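Local coordinates for La-related protein 7 homolog (Schizosaccharomyces pombe, PDB 6U7V) that specifically binds the telomerase RNA ter1 and promotes its assembly with the catalytic subunit trt1 in the telomerase holoenzyme, at residues 54-59 and 70-75. Residues are numbered along the deposited sequence; the frame is centred on the assembly and turned at random.
Sequences CEPMYI and IRWKTP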
# COMPACT_ATOMS: atom_id res chain seq x y z
N CYS A 54 2.47 12.25 1.10
CA CYS A 54 1.84 10.94 0.89
C CYS A 54 0.38 11.17 0.56
O CYS A 54 -0.33 11.64 1.37
CB CYS A 54 1.98 10.09 2.14
SG CYS A 54 1.35 8.42 1.95
N GLU A 55 -0.04 10.80 -0.64
CA GLU A 55 -1.45 11.07 -1.09
C GLU A 55 -2.05 9.79 -1.64
O GLU A 55 -2.20 9.66 -2.86
CB GLU A 55 -1.49 12.29 -2.02
CG GLU A 55 -1.02 13.54 -1.27
CD GLU A 55 -1.22 14.93 -1.86
OE1 GLU A 55 -0.42 15.32 -2.75
OE2 GLU A 55 -2.12 15.65 -1.39
N PRO A 56 -2.44 8.85 -0.75
CA PRO A 56 -3.12 7.63 -1.13
C PRO A 56 -4.60 7.95 -1.22
O PRO A 56 -5.33 7.80 -0.23
CB PRO A 56 -2.86 6.67 0.03
CG PRO A 56 -2.68 7.56 1.22
CD PRO A 56 -2.21 8.92 0.70
N MSE A 57 -5.06 8.37 -2.37
CA MSE A 57 -6.36 8.98 -2.48
C MSE A 57 -7.45 7.98 -2.09
O MSE A 57 -8.39 8.36 -1.39
CB MSE A 57 -6.56 9.42 -3.92
CG MSE A 57 -7.91 10.14 -4.09
SE MSE A 57 -8.31 10.60 -5.89
CE MSE A 57 -7.01 11.69 -6.04
N TYR A 58 -7.34 6.73 -2.56
CA TYR A 58 -8.29 5.73 -2.16
C TYR A 58 -7.56 4.50 -1.65
O TYR A 58 -6.56 4.10 -2.24
CB TYR A 58 -9.31 5.38 -3.27
CG TYR A 58 -10.10 6.59 -3.70
CD1 TYR A 58 -10.91 7.26 -2.79
CD2 TYR A 58 -9.96 7.10 -4.97
CE1 TYR A 58 -11.65 8.38 -3.16
CE2 TYR A 58 -10.68 8.22 -5.34
CZ TYR A 58 -11.50 8.85 -4.45
OH TYR A 58 -12.28 9.94 -4.74
N ILE A 59 -8.07 3.91 -0.59
CA ILE A 59 -7.57 2.64 -0.03
C ILE A 59 -8.68 1.64 -0.14
O ILE A 59 -9.71 1.79 0.59
CB ILE A 59 -7.09 2.84 1.40
CG1 ILE A 59 -5.99 3.91 1.44
CG2 ILE A 59 -6.68 1.48 1.98
CD1 ILE A 59 -5.51 4.27 2.81
N ILE A 70 -4.15 0.34 -3.29
CA ILE A 70 -4.07 1.78 -3.12
C ILE A 70 -4.14 2.49 -4.47
O ILE A 70 -3.31 2.12 -5.34
CB ILE A 70 -2.78 2.22 -2.40
CG1 ILE A 70 -2.39 1.29 -1.24
CG2 ILE A 70 -2.83 3.65 -1.96
CD1 ILE A 70 -3.46 1.11 -0.16
N ARG A 71 -5.04 3.44 -4.57
CA ARG A 71 -5.11 4.31 -5.77
C ARG A 71 -4.44 5.59 -5.37
O ARG A 71 -5.01 6.39 -4.57
CB ARG A 71 -6.56 4.47 -6.19
CG ARG A 71 -6.80 5.24 -7.50
CD ARG A 71 -6.60 6.72 -7.39
NE ARG A 71 -7.34 7.46 -8.44
CZ ARG A 71 -6.98 8.62 -8.92
NH1 ARG A 71 -5.81 9.19 -8.71
NH2 ARG A 71 -7.84 9.19 -9.77
N TRP A 72 -3.24 5.83 -5.86
CA TRP A 72 -2.44 7.00 -5.48
C TRP A 72 -2.90 8.22 -6.28
O TRP A 72 -3.49 8.04 -7.39
CB TRP A 72 -0.93 6.72 -5.69
CG TRP A 72 -0.41 5.71 -4.71
CD1 TRP A 72 -0.32 4.36 -4.88
CD2 TRP A 72 0.02 6.00 -3.40
NE1 TRP A 72 0.16 3.78 -3.72
CE2 TRP A 72 0.35 4.77 -2.81
CE3 TRP A 72 0.12 7.16 -2.66
CZ2 TRP A 72 0.83 4.71 -1.49
CZ3 TRP A 72 0.58 7.10 -1.36
CH2 TRP A 72 0.95 5.86 -0.78
N LYS A 73 -2.59 9.41 -5.83
CA LYS A 73 -3.02 10.64 -6.55
C LYS A 73 -2.33 10.66 -7.90
O LYS A 73 -2.98 11.08 -8.91
CB LYS A 73 -2.69 11.85 -5.71
CG LYS A 73 -3.20 13.13 -6.34
CD LYS A 73 -3.18 14.26 -5.38
CE LYS A 73 -3.82 15.52 -5.94
NZ LYS A 73 -3.79 16.64 -4.97
N THR A 74 -1.05 10.30 -7.97
CA THR A 74 -0.22 10.42 -9.18
C THR A 74 0.64 9.19 -9.31
O THR A 74 0.98 8.51 -8.31
CB THR A 74 0.65 11.69 -9.26
OG1 THR A 74 1.74 11.50 -8.34
CG2 THR A 74 -0.07 12.97 -8.95
N PRO A 75 1.17 8.90 -10.50
CA PRO A 75 2.11 7.81 -10.69
C PRO A 75 3.38 7.99 -9.85
O PRO A 75 3.92 6.97 -9.36
CB PRO A 75 2.43 7.87 -12.18
CG PRO A 75 1.12 8.40 -12.76
CD PRO A 75 0.66 9.45 -11.81
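A classic beta bulge, in which Met57 and Tyr58 together face Arg71, lies at the open end of the antiparallel hairpin between strands 58-60 and 67-71 of the xRRM domain, away from its turn. Tyr58 and Arg71 form a hydrogen-bonded pair: Tyr58 N donates to Arg71 O at 3.1 Å, and Arg71 N returns a bond of 2.9 Å to Tyr58 O. Beyond the bulge, Lys73 N donates to Glu55 O at 3.0 Å. Met57, present as selenomethionine with CG anti to its own N (chi1 -178°), runs alongside Arg71 and sets SE over the centre of one guanidinium face, 3.9 Å above the plane. That flat group is also held by the backbone of the next residue, since Arg71 NH1 donates nearly in the guanidinium plane to Trp72 O. The Tyr58 ring flanks the Arg71 chain, its plane turned 79° from the guanidinium. Beside them the Glu55 and Lys73 chains lie side by side, Glu55 CB 3.9 Å from Lys73 CB. On the inner side, Pro56, centre of an inverse gamma turn, lays CB over one face of the Trp72 indole, a CH-pi contact 4.0 Å from the centroid of the six-membered ring. Ile70 CG2 covers the rim of the same face and meets Pro56 CB at 3.6 Å, while Cys54 SG approaches the ring edge at Trp72 CZ3. NE1 of the buried Trp72 donates to Thr23 OG1 of strand 22-26. This tryptophan also packs on Ala78 and Cys81 of helix 75-87, whereas Cys54, Pro56 and Ile59 lie against helix 34-48, so the hairpin's inner side meets both helices behind the four-stranded sheet.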